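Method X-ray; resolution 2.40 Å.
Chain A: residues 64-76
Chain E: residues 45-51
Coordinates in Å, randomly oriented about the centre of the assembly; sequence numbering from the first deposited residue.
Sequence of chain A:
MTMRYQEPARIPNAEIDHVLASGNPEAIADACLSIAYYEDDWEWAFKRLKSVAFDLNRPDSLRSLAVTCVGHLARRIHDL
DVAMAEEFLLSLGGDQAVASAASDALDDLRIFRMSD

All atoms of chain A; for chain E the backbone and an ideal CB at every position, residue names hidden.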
ATOM      1  N   SER A  64      -3.241  -9.552   3.428  1.00 42.83           N
ATOM      2  CA  SER A  64      -3.669  -8.166   3.468  1.00 43.47           C
ATOM      3  C   SER A  64      -2.641  -7.231   2.823  1.00 42.91           C
ATOM      4  O   SER A  64      -3.006  -6.322   2.059  1.00 43.07           O
ATOM      5  CB  SER A  64      -3.946  -7.761   4.922  1.00 44.08           C
ATOM      6  OG  SER A  64      -4.719  -6.576   4.977  1.00 46.15           O
ATOM      7  N   LEU A  65      -1.364  -7.468   3.111  1.00 41.80           N
ATOM      8  CA  LEU A  65      -0.292  -6.668   2.522  1.00 41.90           C
ATOM      9  C   LEU A  65      -0.276  -6.780   0.980  1.00 42.48           C
ATOM     10  O   LEU A  65      -0.115  -5.779   0.253  1.00 41.63           O
ATOM     11  CB  LEU A  65       1.066  -7.077   3.105  1.00 41.16           C
ATOM     12  CG  LEU A  65       2.279  -6.386   2.466  1.00 41.14           C
ATOM     13  CD1 LEU A  65       2.172  -4.886   2.617  1.00 41.34           C
ATOM     14  CD2 LEU A  65       3.590  -6.893   3.030  1.00 41.16           C
ATOM     15  N   ALA A  66      -0.442  -8.008   0.495  1.00 42.95           N
ATOM     16  CA  ALA A  66      -0.484  -8.272  -0.951  1.00 42.95           C
ATOM     17  C   ALA A  66      -1.587  -7.477  -1.648  1.00 42.57           C
ATOM     18  O   ALA A  66      -1.373  -6.933  -2.740  1.00 43.08           O
ATOM     19  CB  ALA A  66      -0.652  -9.762  -1.209  1.00 42.68           C
ATOM     20  N   VAL A  67      -2.751  -7.383  -1.006  1.00 41.65           N
ATOM     21  CA  VAL A  67      -3.833  -6.546  -1.525  1.00 41.89           C
ATOM     22  C   VAL A  67      -3.415  -5.082  -1.567  1.00 41.78           C
ATOM     23  O   VAL A  67      -3.559  -4.434  -2.567  1.00 40.98           O
ATOM     24  CB  VAL A  67      -5.101  -6.692  -0.679  1.00 43.13           C
ATOM     25  CG1 VAL A  67      -6.147  -5.638  -1.046  1.00 44.24           C
ATOM     26  CG2 VAL A  67      -5.679  -8.086  -0.848  1.00 43.23           C
ATOM     27  N   THR A  68      -2.884  -4.577  -0.462  1.00 43.02           N
ATOM     28  CA  THR A  68      -2.356  -3.219  -0.404  1.00 43.60           C
ATOM     29  C   THR A  68      -1.334  -2.992  -1.523  1.00 43.73           C
ATOM     30  O   THR A  68      -1.361  -1.958  -2.188  1.00 44.51           O
ATOM     31  CB  THR A  68      -1.778  -2.926   1.008  1.00 44.29           C
ATOM     32  OG1 THR A  68      -2.867  -2.695   1.906  1.00 44.95           O
ATOM     33  CG2 THR A  68      -0.858  -1.706   1.035  1.00 44.52           C
ATOM     34  N   CYS A  69      -0.467  -3.972  -1.744  1.00 43.55           N
ATOM     35  CA  CYS A  69       0.478  -3.930  -2.861  1.00 43.74           C
ATOM     36  C   CYS A  69      -0.192  -3.855  -4.237  1.00 43.46           C
ATOM     37  O   CYS A  69       0.317  -3.181  -5.138  1.00 42.34           O
ATOM     38  CB  CYS A  69       1.421  -5.128  -2.813  1.00 43.67           C
ATOM     39  SG  CYS A  69       2.679  -4.931  -1.547  1.00 43.54           S
ATOM     40  N   VAL A  70      -1.328  -4.528  -4.396  1.00 43.34           N
ATOM     41  CA  VAL A  70      -2.103  -4.413  -5.650  1.00 43.95           C
ATOM     42  C   VAL A  70      -2.571  -2.963  -5.819  1.00 44.92           C
ATOM     43  O   VAL A  70      -2.567  -2.426  -6.940  1.00 44.03           O
ATOM     44  CB  VAL A  70      -3.271  -5.439  -5.719  1.00 43.71           C
ATOM     45  CG1 VAL A  70      -4.234  -5.148  -6.870  1.00 44.33           C
ATOM     46  CG2 VAL A  70      -2.719  -6.855  -5.858  1.00 43.14           C
ATOM     47  N   GLY A  71      -2.926  -2.335  -4.694  1.00 45.77           N
ATOM     48  CA  GLY A  71      -3.232  -0.907  -4.646  1.00 47.01           C
ATOM     49  C   GLY A  71      -2.096  -0.041  -5.132  1.00 47.39           C
ATOM     50  O   GLY A  71      -2.321   0.945  -5.829  1.00 48.34           O
ATOM     51  N   HIS A  72      -0.876  -0.419  -4.769  1.00 47.47           N
ATOM     52  CA  HIS A  72       0.309   0.321  -5.184  1.00 48.31           C
ATOM     53  C   HIS A  72       0.563   0.180  -6.661  1.00 48.28           C
ATOM     54  O   HIS A  72       0.860   1.179  -7.325  1.00 49.36           O
ATOM     55  CB  HIS A  72       1.552  -0.120  -4.411  1.00 48.21           C
ATOM     56  CG  HIS A  72       1.478   0.176  -2.956  1.00 48.79           C
ATOM     57  ND1 HIS A  72       0.951   1.350  -2.465  1.00 50.83           N
ATOM     58  CD2 HIS A  72       1.856  -0.546  -1.878  1.00 49.11           C
ATOM     59  CE1 HIS A  72       1.012   1.343  -1.146  1.00 50.34           C
ATOM     60  NE2 HIS A  72       1.551   0.200  -0.765  1.00 49.44           N
ATOM     61  N   LEU A  73       0.458  -1.041  -7.180  1.00 47.81           N
ATOM     62  CA  LEU A  73       0.587  -1.246  -8.626  1.00 47.91           C
ATOM     63  C   LEU A  73      -0.376  -0.374  -9.398  1.00 48.44           C
ATOM     64  O   LEU A  73       0.021   0.299 -10.338  1.00 48.71           O
ATOM     65  CB  LEU A  73       0.316  -2.679  -9.010  1.00 47.62           C
ATOM     66  CG  LEU A  73       1.408  -3.697  -8.769  1.00 48.38           C
ATOM     67  CD1 LEU A  73       0.985  -5.012  -9.415  1.00 48.58           C
ATOM     68  CD2 LEU A  73       2.724  -3.218  -9.357  1.00 49.41           C
ATOM     69  N   ALA A  74      -1.636  -0.386  -8.978  1.00 49.39           N
ATOM     70  CA  ALA A  74      -2.693   0.393  -9.621  1.00 51.57           C
ATOM     71  C   ALA A  74      -2.369   1.886  -9.664  1.00 53.55           C
ATOM     72  O   ALA A  74      -2.583   2.547 -10.683  1.00 54.54           O
ATOM     73  CB  ALA A  74      -4.012   0.179  -8.897  1.00 51.84           C
ATOM     74  N   ARG A  75      -1.875   2.397  -8.545  1.00 54.06           N
ATOM     75  CA  ARG A  75      -1.393   3.764  -8.454  1.00 56.15           C
ATOM     76  C   ARG A  75      -0.304   4.083  -9.494  1.00 56.03           C
ATOM     77  O   ARG A  75      -0.306   5.166 -10.080  1.00 56.36           O
ATOM     78  CB  ARG A  75      -0.885   4.042  -7.022  1.00 57.04           C
ATOM     79  CG  ARG A  75      -0.070   5.315  -6.865  1.00 58.63           C
ATOM     80  CD  ARG A  75       0.102   5.709  -5.407  1.00 59.56           C
ATOM     81  NE  ARG A  75       0.869   4.756  -4.588  1.00 59.45           N
ATOM     82  CZ  ARG A  75       2.189   4.552  -4.653  1.00 59.43           C
ATOM     83  NH1 ARG A  75       2.945   5.200  -5.539  1.00 59.77           N
ATOM     84  NH2 ARG A  75       2.759   3.674  -3.834  1.00 59.04           N
ATOM     85  N   ARG A  76       0.605   3.138  -9.717  1.00 55.34           N
ATOM     86  CA  ARG A  76       1.828   3.406 -10.466  1.00 56.44           C
ATOM     87  C   ARG A  76       1.764   3.126 -11.946  1.00 57.14           C
ATOM     88  O   ARG A  76       2.416   3.826 -12.710  1.00 57.68           O
ATOM     89  CB  ARG A  76       3.000   2.611  -9.886  1.00 56.38           C
ATOM     90  CG  ARG A  76       3.514   3.132  -8.547  1.00 56.76           C
ATOM     91  CD  ARG A  76       4.933   2.649  -8.274  1.00 56.74           C
ATOM     92  NE  ARG A  76       5.062   1.214  -8.520  1.00 55.81           N
ATOM     93  CZ  ARG A  76       5.689   0.630  -9.543  1.00 55.82           C
ATOM     94  NH1 ARG A  76       6.325   1.339 -10.473  1.00 56.25           N
ATOM     95  NH2 ARG A  76       5.693  -0.698  -9.615  1.00 56.30           N
TER
ATOM     96  N   UNK E  45       6.246   0.353   8.745  1.00 45.69           N
ATOM     97  CA  UNK E  45       5.431   1.001   7.721  1.00 46.68           C
ATOM     98  C   UNK E  45       6.282   1.408   6.506  1.00 46.94           C
ATOM     99  O   UNK E  45       7.472   1.732   6.668  1.00 48.20           O
ATOM    100  CB  UNK E  45       4.728   2.227   8.308  1.00 46.68           C
ATOM    101  N   UNK E  46       5.667   1.387   5.314  1.00 45.93           N
ATOM    102  CA  UNK E  46       6.245   1.981   4.075  1.00 46.78           C
ATOM    103  C   UNK E  46       5.394   3.171   3.632  1.00 45.57           C
ATOM    104  O   UNK E  46       4.274   3.351   4.115  1.00 44.40           O
ATOM    105  CB  UNK E  46       6.325   0.945   2.952  1.00 46.78           C
ATOM    106  N   UNK E  47       5.910   3.974   2.709  1.00 55.56           N
ATOM    107  CA  UNK E  47       5.190   5.176   2.321  1.00 54.80           C
ATOM    108  C   UNK E  47       5.466   5.705   0.938  1.00 54.92           C
ATOM    109  O   UNK E  47       6.482   5.360   0.306  1.00 54.41           O
ATOM    110  CB  UNK E  47       5.501   6.286   3.327  1.00 54.80           C
ATOM    111  N   UNK E  48       4.543   6.549   0.474  1.00 55.23           N
ATOM    112  CA  UNK E  48       4.675   7.198  -0.832  1.00 57.28           C
ATOM    113  C   UNK E  48       4.169   8.623  -0.796  1.00 58.11           C
ATOM    114  O   UNK E  48       3.340   8.975   0.050  1.00 57.82           O
ATOM    115  CB  UNK E  48       3.920   6.408  -1.902  1.00 57.28           C
ATOM    116  N   UNK E  49       4.655   9.430  -1.739  1.00 60.47           N
ATOM    117  CA  UNK E  49       4.242  10.837  -1.868  1.00 61.88           C
ATOM    118  C   UNK E  49       2.963  10.971  -2.704  1.00 62.48           C
ATOM    119  O   UNK E  49       2.789  10.272  -3.708  1.00 61.42           O
ATOM    120  CB  UNK E  49       5.365  11.662  -2.500  1.00 61.88           C
ATOM    121  N   UNK E  50       2.081  11.876  -2.300  1.00 64.82           N
ATOM    122  CA  UNK E  50       0.902  12.192  -3.105  1.00 69.22           C
ATOM    123  C   UNK E  50       0.682  13.698  -3.290  1.00 72.91           C
ATOM    124  O   UNK E  50       1.133  14.505  -2.486  1.00 73.02           O
ATOM    125  CB  UNK E  50      -0.339  11.572  -2.459  1.00 69.22           C
ATOM    126  N   UNK E  51      -0.014  14.045  -4.372  1.00 77.92           N
ATOM    127  CA  UNK E  51      -0.487  15.409  -4.621  1.00 82.73           C
ATOM    128  C   UNK E  51      -1.851  15.631  -3.941  1.00 85.43           C
ATOM    129  O   UNK E  51      -2.705  14.744  -3.956  1.00 87.08           O
ATOM    130  CB  UNK E  51      -0.589  15.673  -6.125  1.00 82.73           C
TER

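The strand of chain E runs roughly parallel to the helix of chain A, its direction 22° off and the axes 11.7 Å apart at closest approach. That gap must be filled by side chains, and the strand's alternation decides which positions can fill it.

Position 45 lies out of reach: nothing of the helix comes within 5.5 Å of its ideal CB, and the extended backbone (phi/psi -133/148) tolerates almost anything. Chain A sets no rule here. The residue is E:Tyr45, which makes no contact with the helix.

Position 46 points toward the helix, yet its ideal CB also has nothing within 5.5 Å, so a small residue would leave space. Beyond it wait the methyls of A:Leu65 and A:Thr68 and the imidazole nitrogen NE2 of A:His72. A long or ring-bearing side chain with a polar tip would suit: histidine, glutamine, glutamate, perhaps tyrosine. The deposited residue is E:His46, chi1 in p. Its NE2 hydrogen-bonds NE2 of A:His72 at 3.2 Å, and the two rings meet rim to rim, planes at 80°. The same ring packs on aliphatic carbon, with CE1 of E:His46 3.8 Å from CD1 of A:Leu65; ND1 is satisfied elsewhere in the structure.

Position 47 faces away, and the helix places no demand on it. Its angles, -154/162, are ordinary for a strand, so many residues would fit as far as this contact goes. It is E:Gly47.

Position 48 turns toward the helix again, its ideal CB 3.5 Å from NH2 of A:Arg75. The flat guanidinium invites either an acid or a planar ring. The answer is E:His48, again chi1 p, and it works by stacking: the guanidinium lies flat on the imidazole, centres 3.6 Å apart and planes at 20°. ND1 of E:His48 is 3.2 Å from NH2 of A:Arg75, but the angle is poor for a hydrogen bond, as expected of a group lying over the ring face. CD of A:Arg75 adds a CH-pi contact, 4.1 Å from the ring centroid of E:His48.

Position 49 faces away into space free of chain A; a beta-branched residue suits a strand, and E:Val49 is found.

Position 50 points sideways, so only a long side chain could return to the helix near A:Arg75. An acid might seem natural; the residue is E:Arg50. Its NE donates to NE2 of E:His48 at 3.1 Å, bracing the stacked ring, while NE lies 4.3 Å from CD of A:Arg75.

Position 51 is out of reach and unconstrained: E:Ala51, poorly ordered.

Chain E (45-51) YHGHVRA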
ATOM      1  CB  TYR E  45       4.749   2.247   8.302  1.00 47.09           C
ATOM      2  CG  TYR E  45       3.600   1.958   9.257  1.00 48.31           C
ATOM      3  CD1 TYR E  45       3.835   1.565  10.573  1.00 48.87           C
ATOM      4  CD2 TYR E  45       2.273   2.108   8.854  1.00 48.98           C
ATOM      5  CE1 TYR E  45       2.783   1.305  11.450  1.00 49.60           C
ATOM      6  CE2 TYR E  45       1.217   1.855   9.716  1.00 49.07           C
ATOM      7  CZ  TYR E  45       1.470   1.458  11.007  1.00 50.01           C
ATOM      8  OH  TYR E  45       0.401   1.227  11.828  1.00 50.64           O
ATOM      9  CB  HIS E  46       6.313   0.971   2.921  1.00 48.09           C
ATOM     10  CG  HIS E  46       5.015   0.272   2.665  1.00 49.27           C
ATOM     11  ND1 HIS E  46       4.688  -0.916   3.282  1.00 49.75           N
ATOM     12  CD2 HIS E  46       3.945   0.611   1.909  1.00 49.82           C
ATOM     13  CE1 HIS E  46       3.486  -1.295   2.896  1.00 49.63           C
ATOM     14  NE2 HIS E  46       3.015  -0.390   2.061  1.00 50.28           N
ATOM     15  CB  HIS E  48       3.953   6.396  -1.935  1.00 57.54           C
ATOM     16  CG  HIS E  48       2.483   6.233  -1.708  1.00 56.91           C
ATOM     17  ND1 HIS E  48       1.949   5.132  -1.077  1.00 57.69           N
ATOM     18  CD2 HIS E  48       1.435   7.026  -2.030  1.00 56.57           C
ATOM     19  CE1 HIS E  48       0.636   5.255  -1.012  1.00 56.92           C
ATOM     20  NE2 HIS E  48       0.300   6.398  -1.578  1.00 56.73           N
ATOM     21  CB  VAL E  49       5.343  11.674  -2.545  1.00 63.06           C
ATOM     22  CG1 VAL E  49       4.932  13.144  -2.626  1.00 64.02           C
ATOM     23  CG2 VAL E  49       6.667  11.510  -1.811  1.00 63.96           C
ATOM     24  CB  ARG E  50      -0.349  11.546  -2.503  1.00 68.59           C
ATOM     25  CG  ARG E  50      -0.494  10.057  -2.786  1.00 68.00           C
ATOM     26  CD  ARG E  50      -1.934   9.600  -2.589  1.00 67.64           C
ATOM     27  NE  ARG E  50      -2.040   8.140  -2.506  1.00 67.98           N
ATOM     28  CZ  ARG E  50      -3.177   7.463  -2.316  1.00 67.42           C
ATOM     29  NH1 ARG E  50      -4.348   8.095  -2.249  1.00 67.56           N
ATOM     30  NH2 ARG E  50      -3.143   6.138  -2.248  1.00 67.01           N
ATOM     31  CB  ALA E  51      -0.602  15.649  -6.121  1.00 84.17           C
TER
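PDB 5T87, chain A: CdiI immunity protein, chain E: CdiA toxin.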